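HcgC (Methanococcus maripaludis S2, PDB 5O4J) probably transfers a methyl group from S-adenosylmethionine to a carbon of a pyridinol precursor in the biosynthesis of the [Fe]-hydrogenase cofactor. Local coordinates at residues A50-G54 with G176-L180; I18-V22 with V181-I185; D196-I202 with I230-D236. All coordinates share one frame; numbering follows the deposited sequence.

Contact 1 (A50-G54 with G176-L180); sequences AYLSG and GTMTL. With SAH (S-adenosyl-L-homocysteine), chain E; PJL ((3~{E})-3-[(~{E})-3-oxidanylprop-2-enoyl]iminopropanoic acid), chain H.
Ser53 and Thr177 meet through their hydroxyls, OG of Ser53 lying 2.6 Å from OG1 of Thr177 in a short hydrogen bond that either could donate. Thr177 OG1 is set beside its own backbone N (chi1 -56°), which turns it to the loop and to the ligand carboxylate, while CG2 goes the other way and packs 3.8 Å from Leu52 CD2. These side chains form the close-packed end of the contact. Val26 of helix 18-37 packs on Ser53 and Thr177, and Val25 on Thr177; Lys29 NZ of that helix is a further hydrogen-bond partner of Thr177 OG1. The setting is that of a Rossmann-type methyltransferase: the loop after strand 42-48 and the N-terminus of helix 177-193 hold the amino-acid end of S-adenosyl-L-homocysteine. SAH O takes the N-H of Leu52 at 2.9 Å and, at greater length, that of Ser53, and SAH OXT takes Thr177 N at 2.8 Å. The start of helix 177-193, with Thr177 N pointed at OXT, would probably stabilise that negative charge. A cis peptide joins Tyr51 to Leu52, and Leu52 CB sits over the centre of the Tyr51 ring, 3.7 Å above its plane; SAH SD lies at the ring edge. The other end has no hydrogen bond across the segments and faces the ligands, not bulk solvent. There Met178, its chain bent at chi2 and chi3, brings CE to 3.5 Å from Tyr51 OH and 4.0 Å from Leu52 CD2. Beyond it Thr179 holds PJL O13 by its N-H and by OG1 at 2.7 Å, and Tyr200 of the second subunit packs on Met178 and Thr179.

Contact 2 (I18-V22 with V181-I185); sequences IKDIV and VVDII
Two helices of the HcgC fold, 18-37 and 177-193, pack here through buried aliphatic side chains alone, the short segments Ile18-Val22 and Val181-Ile185 crossing at 119° with their axes 10.3 Å apart. Ile21 has the largest share of the contact and splits its two branches between different partners. CG2, anti to the backbone N, touches Val181 CG2 and, at 3.8 Å, Ile184 CD1; the Ile21 and Ile184 side chains run alongside, pointing opposite ways. The longer branch runs on extended (chi2 178°) and lays CD1 3.7 Å from Ile185 CG1, with Ile185 CD1 scarcely farther off. Val181 answers from the other helix by forking as well. Its CG1 reaches Ile18 CG2 at 4.0 Å, the two side chains lying roughly perpendicular, and its CG2 meets Val22 CG2 at 3.8 Å besides Ile21. Ile18 CG1 and Ile185 CD1 make a longer contact of 4.3 Å. No hydrogen bond crosses between the segments, so shape and burial hold them together. Around this pair, helix 239-251 supplies Ile250, which packs on both Ile21 and Ile184, and Ala229, just ahead of strand 230-234, lies against Ile21 and Ile185. Leu225 of helix 218-225 covers Ile18, and Arg167 of strand 159-167 reaches Ile184.

Contact 3 (D196-I202 with I230-D236); sequences DSVLYTI and ITVSSID. With 9KH (6-carboxy methyl-4-hydroxy-2-pyridinol), chain K.
Ser197 joins the two segments by backbone and side chain together: its O accepts Ile235 N at 2.9 Å, from above the carbonyl plane, and its OG accepts Asp236 N at 2.9 Å. That hydroxyl sits between the backbone N and carbonyl carbon (chi1 87°) and gives its own proton to Asp196 O, on a lone pair in the carbonyl plane. With an alanine here the hydroxyl is gone, which would probably leave Asp236 N without its acceptor on the neighbouring segment, and that end of the strand pair freer to shift. Nearby Asp196 OD2 and Asp236 OD2 come within 4.0 Å, like charges close together; Asp196 OD1 is bonded to Gly143 N of the second subunit. Leu199 is the side chain to follow. CB lies 3.6 Å from Ser233 O; CG then forks, CD1 going to Ser234 CA and Ile235 CD1, and CD2 reaching 3.7 Å from N5 of the bound pyridinol, with Ser233 OG also close. Next along, Tyr200 lays one ring face on Ser233 CB in a CH-pi contact 16° off the ring normal, and its OH bonds Glu209 of the second subunit. On the face shared by Val198, Thr201 and Val232, Val198 CG1 meets Val232 CG1 at 3.7 Å. Farther on, Ile202 and Thr231 exchange a pair of N-H to O bonds. Leu199 N and, weakly, Tyr200 N both point at Ser233 O: a classic beta bulge in an antiparallel pair, with Leu199 lining a pyridinol pocket completed by the second subunit.

In the fold
Contacts 1 and 2 share helix 177-193 on successive turns and meet where Leu52 and Thr177 touch Val22, so the ligand-binding loop rests directly on the helix packing. Contact 1, near the centre of the chain, mixes one hydroxyl pair and apolar packing with polar bonds to ligands; contact 2 is purely aliphatic. Contact 3 lies about 29 Å from contact 1, centre to centre, and is mostly buried, with an acidic, partly exposed end. It is held by backbone hydrogen bonds within a four-stranded antiparallel sheet and meets contact 2 where Ile230 touches Ile185. Contacts 1 and 3 both lie at the interface with the second subunit.

Contact 1 (A50-G54 with G176-L180)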
loop_
_atom_site.group_PDB
_atom_site.type_symbol
_atom_site.label_atom_id
_atom_site.label_comp_id
_atom_site.label_asym_id
_atom_site.label_seq_id
_atom_site.Cartn_x
_atom_site.Cartn_y
_atom_site.Cartn_z
ATOM N N ALA A 50 -15.679 -10.579 -28.313
ATOM C CA ALA A 50 -14.442 -11.212 -28.768
ATOM C C ALA A 50 -13.250 -10.784 -27.920
ATOM O O ALA A 50 -12.357 -11.590 -27.640
ATOM C CB ALA A 50 -14.195 -10.881 -30.239
ATOM N N TYR A 51 -13.217 -9.521 -27.516
ATOM C CA TYR A 51 -12.128 -8.991 -26.714
ATOM C C TYR A 51 -12.493 -9.102 -25.235
ATOM O O TYR A 51 -13.661 -8.884 -24.898
ATOM C CB TYR A 51 -11.870 -7.539 -27.115
ATOM C CG TYR A 51 -10.993 -6.749 -26.170
ATOM C CD1 TYR A 51 -11.527 -6.155 -25.042
ATOM C CD2 TYR A 51 -9.645 -6.563 -26.432
ATOM C CE1 TYR A 51 -10.749 -5.425 -24.183
ATOM C CE2 TYR A 51 -8.855 -5.819 -25.584
ATOM C CZ TYR A 51 -9.408 -5.254 -24.456
ATOM O OH TYR A 51 -8.608 -4.510 -23.605
ATOM N N LEU A 52 -11.563 -9.453 -24.339
ATOM C CA LEU A 52 -10.195 -9.902 -24.618
ATOM C C LEU A 52 -10.094 -11.425 -24.452
ATOM O O LEU A 52 -9.315 -12.074 -25.137
ATOM C CB LEU A 52 -9.222 -9.188 -23.684
ATOM C CG LEU A 52 -7.742 -9.537 -23.749
ATOM C CD1 LEU A 52 -7.217 -9.515 -25.183
ATOM C CD2 LEU A 52 -6.932 -8.577 -22.872
ATOM N N SER A 53 -10.873 -11.996 -23.534
ATOM C CA SER A 53 -10.839 -13.442 -23.312
ATOM C C SER A 53 -11.754 -14.214 -24.250
ATOM O O SER A 53 -11.638 -15.447 -24.329
ATOM C CB SER A 53 -11.212 -13.788 -21.863
ATOM O OG SER A 53 -11.557 -12.650 -21.100
ATOM N N GLY A 54 -12.681 -13.533 -24.932
ATOM C CA GLY A 54 -13.651 -14.231 -25.762
ATOM C C GLY A 54 -13.022 -15.107 -26.831
ATOM O O GLY A 54 -13.489 -16.217 -27.088
ATOM N N GLY A 176 -12.444 -7.920 -15.579
ATOM C CA GLY A 176 -11.995 -7.892 -16.960
ATOM C C GLY A 176 -10.550 -8.342 -17.070
ATOM O O GLY A 176 -9.718 -8.056 -16.205
ATOM N N THR A 177 -10.248 -9.057 -18.154
ATOM C CA THR A 177 -8.882 -9.533 -18.367
ATOM C C THR A 177 -7.881 -8.384 -18.311
ATOM O O THR A 177 -6.857 -8.482 -17.632
ATOM C CB THR A 177 -8.806 -10.281 -19.694
ATOM O OG1 THR A 177 -9.776 -11.341 -19.679
ATOM C CG2 THR A 177 -7.430 -10.883 -19.926
ATOM N N MET A 178 -8.169 -7.280 -19.014
ATOM C CA MET A 178 -7.268 -6.130 -19.013
ATOM C C MET A 178 -7.059 -5.582 -17.603
ATOM O O MET A 178 -5.923 -5.319 -17.197
ATOM C CB MET A 178 -7.820 -5.035 -19.927
ATOM C CG MET A 178 -6.946 -3.774 -20.011
ATOM S SD MET A 178 -5.253 -4.039 -20.533
ATOM C CE MET A 178 -5.496 -4.889 -22.092
ATOM N N THR A 179 -8.151 -5.350 -16.863
ATOM C CA THR A 179 -8.040 -4.841 -15.492
ATOM C C THR A 179 -7.133 -5.732 -14.649
ATOM O O THR A 179 -6.257 -5.247 -13.918
ATOM C CB THR A 179 -9.424 -4.755 -14.832
ATOM O OG1 THR A 179 -10.258 -3.825 -15.522
ATOM C CG2 THR A 179 -9.325 -4.334 -13.363
ATOM N N LEU A 180 -7.360 -7.038 -14.723
ATOM C CA LEU A 180 -6.588 -7.973 -13.917
ATOM C C LEU A 180 -5.116 -7.948 -14.304
ATOM O O LEU A 180 -4.242 -7.984 -13.431
ATOM C CB LEU A 180 -7.160 -9.377 -14.058
ATOM C CG LEU A 180 -8.561 -9.553 -13.475
ATOM C CD1 LEU A 180 -9.161 -10.869 -13.941
ATOM C CD2 LEU A 180 -8.518 -9.462 -11.958
HETATM N N SAH E . -15.099 -9.208 -19.908
HETATM C CA SAH E . -14.146 -9.203 -21.058
HETATM C CB SAH E . -14.059 -7.794 -21.642
HETATM C CG SAH E . -15.270 -7.474 -22.516
HETATM S SD SAH E . -15.114 -5.896 -23.316
HETATM C C SAH E . -12.768 -9.634 -20.643
HETATM O O SAH E . -11.858 -9.651 -21.508
HETATM O OXT SAH E . -12.593 -9.940 -19.456
HETATM C "C5'" SAH E . -16.582 -5.854 -24.301
HETATM C "C4'" SAH E . -16.471 -6.673 -25.583
HETATM O "O4'" SAH E . -17.794 -6.976 -26.042
HETATM C "C3'" SAH E . -15.821 -5.876 -26.698
HETATM O "O3'" SAH E . -15.153 -6.741 -27.631
HETATM C "C2'" SAH E . -17.014 -5.189 -27.317
HETATM O "O2'" SAH E . -16.805 -4.728 -28.656
HETATM C "C1'" SAH E . -18.057 -6.280 -27.265
HETATM N N9 SAH E . -19.441 -5.786 -27.186
HETATM C C8 SAH E . -19.887 -4.727 -26.473
HETATM N N7 SAH E . -21.230 -4.610 -26.624
HETATM C C5 SAH E . -21.635 -5.618 -27.422
HETATM C C6 SAH E . -22.921 -6.086 -27.972
HETATM N N6 SAH E . -24.064 -5.422 -27.686
HETATM N N1 SAH E . -22.904 -7.177 -28.762
HETATM C C2 SAH E . -21.778 -7.849 -29.046
HETATM N N3 SAH E . -20.570 -7.481 -28.586
HETATM C C4 SAH E . -20.454 -6.393 -27.785
HETATM O O14 PJL H . -11.721 -4.707 -19.994
HETATM C C12 PJL H . -11.647 -4.396 -18.766
HETATM O O13 PJL H . -10.889 -4.950 -17.946
HETATM C C10 PJL H . -12.491 -3.295 -18.159
HETATM C C4 PJL H . -13.872 -3.207 -18.752
HETATM N N5 PJL H . -14.096 -2.568 -19.815
HETATM C C6 PJL H . -15.320 -2.449 -20.367
HETATM O O8 PJL H . -15.613 -1.472 -21.041
HETATM C C7 PJL H . -16.364 -3.485 -20.175
HETATM C C2 PJL H . -16.146 -4.562 -19.425
HETATM O O1 PJL H . -17.046 -5.495 -19.221
#

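Contact 2 (I18-V22 with V181-I185)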
loop_
_atom_site.group_PDB
_atom_site.type_symbol
_atom_site.label_atom_id
_atom_site.label_comp_id
_atom_site.label_asym_id
_atom_site.label_seq_id
_atom_site.Cartn_x
_atom_site.Cartn_y
_atom_site.Cartn_z
ATOM N N ILE A 18 3.527 -9.318 -21.285
ATOM C CA ILE A 18 2.132 -8.969 -21.042
ATOM C C ILE A 18 1.214 -10.047 -21.613
ATOM O O ILE A 18 0.240 -10.464 -20.965
ATOM C CB ILE A 18 1.816 -7.579 -21.627
ATOM C CG1 ILE A 18 2.761 -6.514 -21.046
ATOM C CG2 ILE A 18 0.397 -7.171 -21.277
ATOM C CD1 ILE A 18 2.904 -5.315 -21.933
ATOM N N LYS A 19 1.530 -10.549 -22.816
ATOM C CA LYS A 19 0.688 -11.566 -23.438
ATOM C C LYS A 19 0.636 -12.842 -22.605
ATOM O O LYS A 19 -0.356 -13.579 -22.659
ATOM C CB LYS A 19 1.176 -11.883 -24.851
ATOM C CG LYS A 19 2.556 -12.523 -24.955
ATOM C CD LYS A 19 2.841 -12.910 -26.405
ATOM C CE LYS A 19 4.184 -13.605 -26.558
ATOM N NZ LYS A 19 4.444 -13.980 -27.983
ATOM N N ASP A 20 1.699 -13.132 -21.847
ATOM C CA ASP A 20 1.724 -14.320 -21.000
ATOM C C ASP A 20 0.751 -14.190 -19.837
ATOM O O ASP A 20 0.126 -15.174 -19.432
ATOM C CB ASP A 20 3.143 -14.568 -20.471
ATOM C CG ASP A 20 4.152 -14.820 -21.571
ATOM O OD1 ASP A 20 3.807 -15.467 -22.579
ATOM O OD2 ASP A 20 5.313 -14.372 -21.426
ATOM N N ILE A 21 0.647 -12.990 -19.262
ATOM C CA ILE A 21 -0.321 -12.743 -18.197
ATOM C C ILE A 21 -1.734 -12.803 -18.750
ATOM O O ILE A 21 -2.639 -13.370 -18.126
ATOM C CB ILE A 21 -0.033 -11.388 -17.525
ATOM C CG1 ILE A 21 1.441 -11.291 -17.125
ATOM C CG2 ILE A 21 -0.936 -11.203 -16.316
ATOM C CD1 ILE A 21 1.844 -9.965 -16.499
ATOM N N VAL A 22 -1.957 -12.190 -19.913
ATOM C CA VAL A 22 -3.256 -12.300 -20.574
ATOM C C VAL A 22 -3.618 -13.767 -20.746
ATOM O O VAL A 22 -4.710 -14.217 -20.361
ATOM C CB VAL A 22 -3.224 -11.566 -21.926
ATOM C CG1 VAL A 22 -4.522 -11.814 -22.719
ATOM C CG2 VAL A 22 -2.999 -10.085 -21.714
ATOM N N VAL A 181 -4.824 -7.883 -15.605
ATOM C CA VAL A 181 -3.436 -7.824 -16.068
ATOM C C VAL A 181 -2.757 -6.564 -15.538
ATOM O O VAL A 181 -1.637 -6.612 -15.012
ATOM C CB VAL A 181 -3.390 -7.897 -17.604
ATOM C CG1 VAL A 181 -2.006 -7.547 -18.146
ATOM C CG2 VAL A 181 -3.828 -9.278 -18.081
ATOM N N VAL A 182 -3.430 -5.421 -15.662
ATOM C CA VAL A 182 -2.895 -4.160 -15.156
ATOM C C VAL A 182 -2.604 -4.270 -13.665
ATOM O O VAL A 182 -1.529 -3.899 -13.190
ATOM C CB VAL A 182 -3.888 -3.016 -15.452
ATOM C CG1 VAL A 182 -3.505 -1.742 -14.701
ATOM C CG2 VAL A 182 -3.950 -2.763 -16.949
ATOM N N ASP A 183 -3.561 -4.783 -12.905
ATOM C CA ASP A 183 -3.398 -4.822 -11.458
ATOM C C ASP A 183 -2.317 -5.818 -11.040
ATOM O O ASP A 183 -1.583 -5.576 -10.077
ATOM C CB ASP A 183 -4.735 -5.150 -10.809
ATOM C CG ASP A 183 -5.721 -4.011 -10.896
ATOM O OD1 ASP A 183 -5.336 -2.870 -11.249
ATOM O OD2 ASP A 183 -6.907 -4.256 -10.593
ATOM N N ILE A 184 -2.222 -6.953 -11.736
ATOM C CA ILE A 184 -1.133 -7.895 -11.504
ATOM C C ILE A 184 0.203 -7.194 -11.678
ATOM O O ILE A 184 1.116 -7.324 -10.850
ATOM C CB ILE A 184 -1.262 -9.100 -12.456
ATOM C CG1 ILE A 184 -2.414 -9.998 -12.015
ATOM C CG2 ILE A 184 0.044 -9.911 -12.519
ATOM C CD1 ILE A 184 -2.876 -10.968 -13.093
ATOM N N ILE A 185 0.342 -6.443 -12.766
ATOM C CA ILE A 185 1.608 -5.782 -13.031
ATOM C C ILE A 185 1.878 -4.692 -11.995
ATOM O O ILE A 185 3.000 -4.573 -11.485
ATOM C CB ILE A 185 1.625 -5.248 -14.480
ATOM C CG1 ILE A 185 1.679 -6.434 -15.452
ATOM C CG2 ILE A 185 2.817 -4.328 -14.693
ATOM C CD1 ILE A 185 1.479 -6.082 -16.921
#

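Contact 3 (D196-I202 with I230-D236)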
loop_
_atom_site.group_PDB
_atom_site.type_symbol
_atom_site.label_atom_id
_atom_site.label_comp_id
_atom_site.label_asym_id
_atom_site.label_seq_id
_atom_site.Cartn_x
_atom_site.Cartn_y
_atom_site.Cartn_z
ATOM N N ASP A 196 16.071 -5.372 -2.500
ATOM C CA ASP A 196 17.331 -4.683 -2.270
ATOM C C ASP A 196 18.001 -4.338 -3.589
ATOM O O ASP A 196 18.082 -5.170 -4.498
ATOM C CB ASP A 196 18.282 -5.544 -1.437
ATOM C CG ASP A 196 19.582 -4.837 -1.155
ATOM O OD1 ASP A 196 19.515 -3.693 -0.676
ATOM O OD2 ASP A 196 20.664 -5.410 -1.405
ATOM N N SER A 197 18.487 -3.098 -3.677
ATOM C CA SER A 197 19.301 -2.535 -4.759
ATOM C C SER A 197 18.472 -2.033 -5.942
ATOM O O SER A 197 19.056 -1.474 -6.870
ATOM C CB SER A 197 20.353 -3.516 -5.294
ATOM O OG SER A 197 19.832 -4.342 -6.315
ATOM N N VAL A 198 17.151 -2.208 -5.954
ATOM C CA VAL A 198 16.352 -1.656 -7.044
ATOM C C VAL A 198 16.314 -0.141 -6.912
ATOM O O VAL A 198 16.062 0.396 -5.825
ATOM C CB VAL A 198 14.938 -2.253 -7.044
ATOM C CG1 VAL A 198 14.033 -1.518 -8.052
ATOM C CG2 VAL A 198 15.000 -3.747 -7.355
ATOM N N LEU A 199 16.598 0.553 -8.023
ATOM C CA LEU A 199 16.461 2.005 -8.105
ATOM C C LEU A 199 15.035 2.397 -8.469
ATOM O O LEU A 199 14.427 3.252 -7.820
ATOM C CB LEU A 199 17.416 2.556 -9.156
ATOM C CG LEU A 199 18.915 2.538 -8.860
ATOM C CD1 LEU A 199 19.435 1.121 -8.752
ATOM C CD2 LEU A 199 19.672 3.267 -9.961
ATOM N N TYR A 200 14.508 1.821 -9.540
ATOM C CA TYR A 200 13.120 2.077 -9.904
ATOM C C TYR A 200 12.630 0.920 -10.754
ATOM O O TYR A 200 13.423 0.123 -11.263
ATOM C CB TYR A 200 12.955 3.424 -10.623
ATOM C CG TYR A 200 13.618 3.551 -11.989
ATOM C CD1 TYR A 200 12.983 3.095 -13.140
ATOM C CD2 TYR A 200 14.854 4.149 -12.124
ATOM C CE1 TYR A 200 13.578 3.218 -14.393
ATOM C CE2 TYR A 200 15.464 4.276 -13.373
ATOM C CZ TYR A 200 14.816 3.812 -14.498
ATOM O OH TYR A 200 15.397 3.944 -15.732
ATOM N N THR A 201 11.304 0.833 -10.875
ATOM C CA THR A 201 10.614 -0.312 -11.461
ATOM C C THR A 201 9.564 0.194 -12.437
ATOM O O THR A 201 8.657 0.938 -12.047
ATOM C CB THR A 201 9.962 -1.176 -10.376
ATOM O OG1 THR A 201 10.940 -1.571 -9.409
ATOM C CG2 THR A 201 9.331 -2.433 -10.981
ATOM N N ILE A 202 9.676 -0.223 -13.692
ATOM C CA ILE A 202 8.831 0.270 -14.776
ATOM C C ILE A 202 7.780 -0.786 -15.096
ATOM O O ILE A 202 8.145 -1.877 -15.562
ATOM C CB ILE A 202 9.648 0.593 -16.034
ATOM C CG1 ILE A 202 10.640 1.725 -15.770
ATOM C CG2 ILE A 202 8.729 0.887 -17.217
ATOM C CD1 ILE A 202 10.007 3.082 -15.534
ATOM N N ILE A 230 7.597 -6.020 -17.133
ATOM C CA ILE A 230 8.288 -5.125 -16.209
ATOM C C ILE A 230 9.747 -4.988 -16.603
ATOM O O ILE A 230 10.393 -5.963 -16.989
ATOM C CB ILE A 230 8.181 -5.621 -14.753
ATOM C CG1 ILE A 230 6.716 -5.574 -14.310
ATOM C CG2 ILE A 230 9.015 -4.749 -13.820
ATOM C CD1 ILE A 230 6.437 -6.168 -12.948
ATOM N N THR A 231 10.267 -3.774 -16.469
ATOM C CA THR A 231 11.687 -3.484 -16.614
ATOM C C THR A 231 12.192 -2.858 -15.320
ATOM O O THR A 231 11.551 -1.958 -14.769
ATOM C CB THR A 231 11.921 -2.556 -17.806
ATOM O OG1 THR A 231 11.445 -3.200 -18.992
ATOM C CG2 THR A 231 13.399 -2.219 -17.966
ATOM N N VAL A 232 13.318 -3.359 -14.816
ATOM C CA VAL A 232 13.833 -2.945 -13.519
ATOM C C VAL A 232 15.230 -2.369 -13.683
ATOM O O VAL A 232 16.041 -2.892 -14.458
ATOM C CB VAL A 232 13.861 -4.118 -12.518
ATOM C CG1 VAL A 232 14.144 -3.579 -11.126
ATOM C CG2 VAL A 232 12.560 -4.893 -12.554
ATOM N N SER A 233 15.515 -1.321 -12.917
ATOM C CA SER A 233 16.851 -0.745 -12.781
ATOM C C SER A 233 17.352 -1.051 -11.372
ATOM O O SER A 233 16.680 -0.721 -10.386
ATOM C CB SER A 233 16.816 0.762 -13.041
ATOM O OG SER A 233 18.103 1.349 -12.910
ATOM N N SER A 234 18.508 -1.711 -11.267
ATOM C CA SER A 234 19.011 -2.135 -9.967
ATOM C C SER A 234 20.535 -2.234 -9.981
ATOM O O SER A 234 21.166 -2.367 -11.034
ATOM C CB SER A 234 18.411 -3.486 -9.558
ATOM O OG SER A 234 18.854 -4.524 -10.414
ATOM N N ILE A 235 21.121 -2.215 -8.782
ATOM C CA ILE A 235 22.562 -2.421 -8.672
ATOM C C ILE A 235 22.894 -3.897 -8.785
ATOM O O ILE A 235 23.879 -4.274 -9.426
ATOM C CB ILE A 235 23.100 -1.852 -7.349
ATOM C CG1 ILE A 235 22.646 -0.407 -7.127
ATOM C CG2 ILE A 235 24.635 -1.970 -7.302
ATOM C CD1 ILE A 235 23.059 0.559 -8.210
ATOM N N ASP A 236 22.094 -4.745 -8.147
ATOM C CA ASP A 236 22.344 -6.172 -8.046
ATOM C C ASP A 236 21.335 -6.958 -8.870
ATOM O O ASP A 236 20.317 -6.436 -9.335
ATOM C CB ASP A 236 22.307 -6.615 -6.581
ATOM C CG ASP A 236 23.377 -5.941 -5.746
ATOM O OD1 ASP A 236 24.458 -5.638 -6.294
ATOM O OD2 ASP A 236 23.139 -5.713 -4.545
HETATM C C2 9KH K . 21.975 7.667 -10.954
HETATM C C3 9KH K . 20.600 7.593 -10.802
HETATM C C4 9KH K . 19.878 6.683 -11.551
HETATM C C6 9KH K . 21.839 5.920 -12.588
HETATM O O1 9KH K . 22.688 8.562 -10.222
HETATM N N5 9KH K . 20.498 5.866 -12.419
HETATM C C7 9KH K . 22.605 6.825 -11.860
HETATM O O8 9KH K . 22.426 5.078 -13.478
HETATM C C9 9KH K . 19.899 8.499 -9.824
HETATM C C10 9KH K . 18.383 6.588 -11.385
HETATM C C12 9KH K . 17.668 7.712 -12.098
HETATM O O13 9KH K . 16.597 8.088 -11.593
HETATM O O14 9KH K . 18.142 8.197 -13.151
#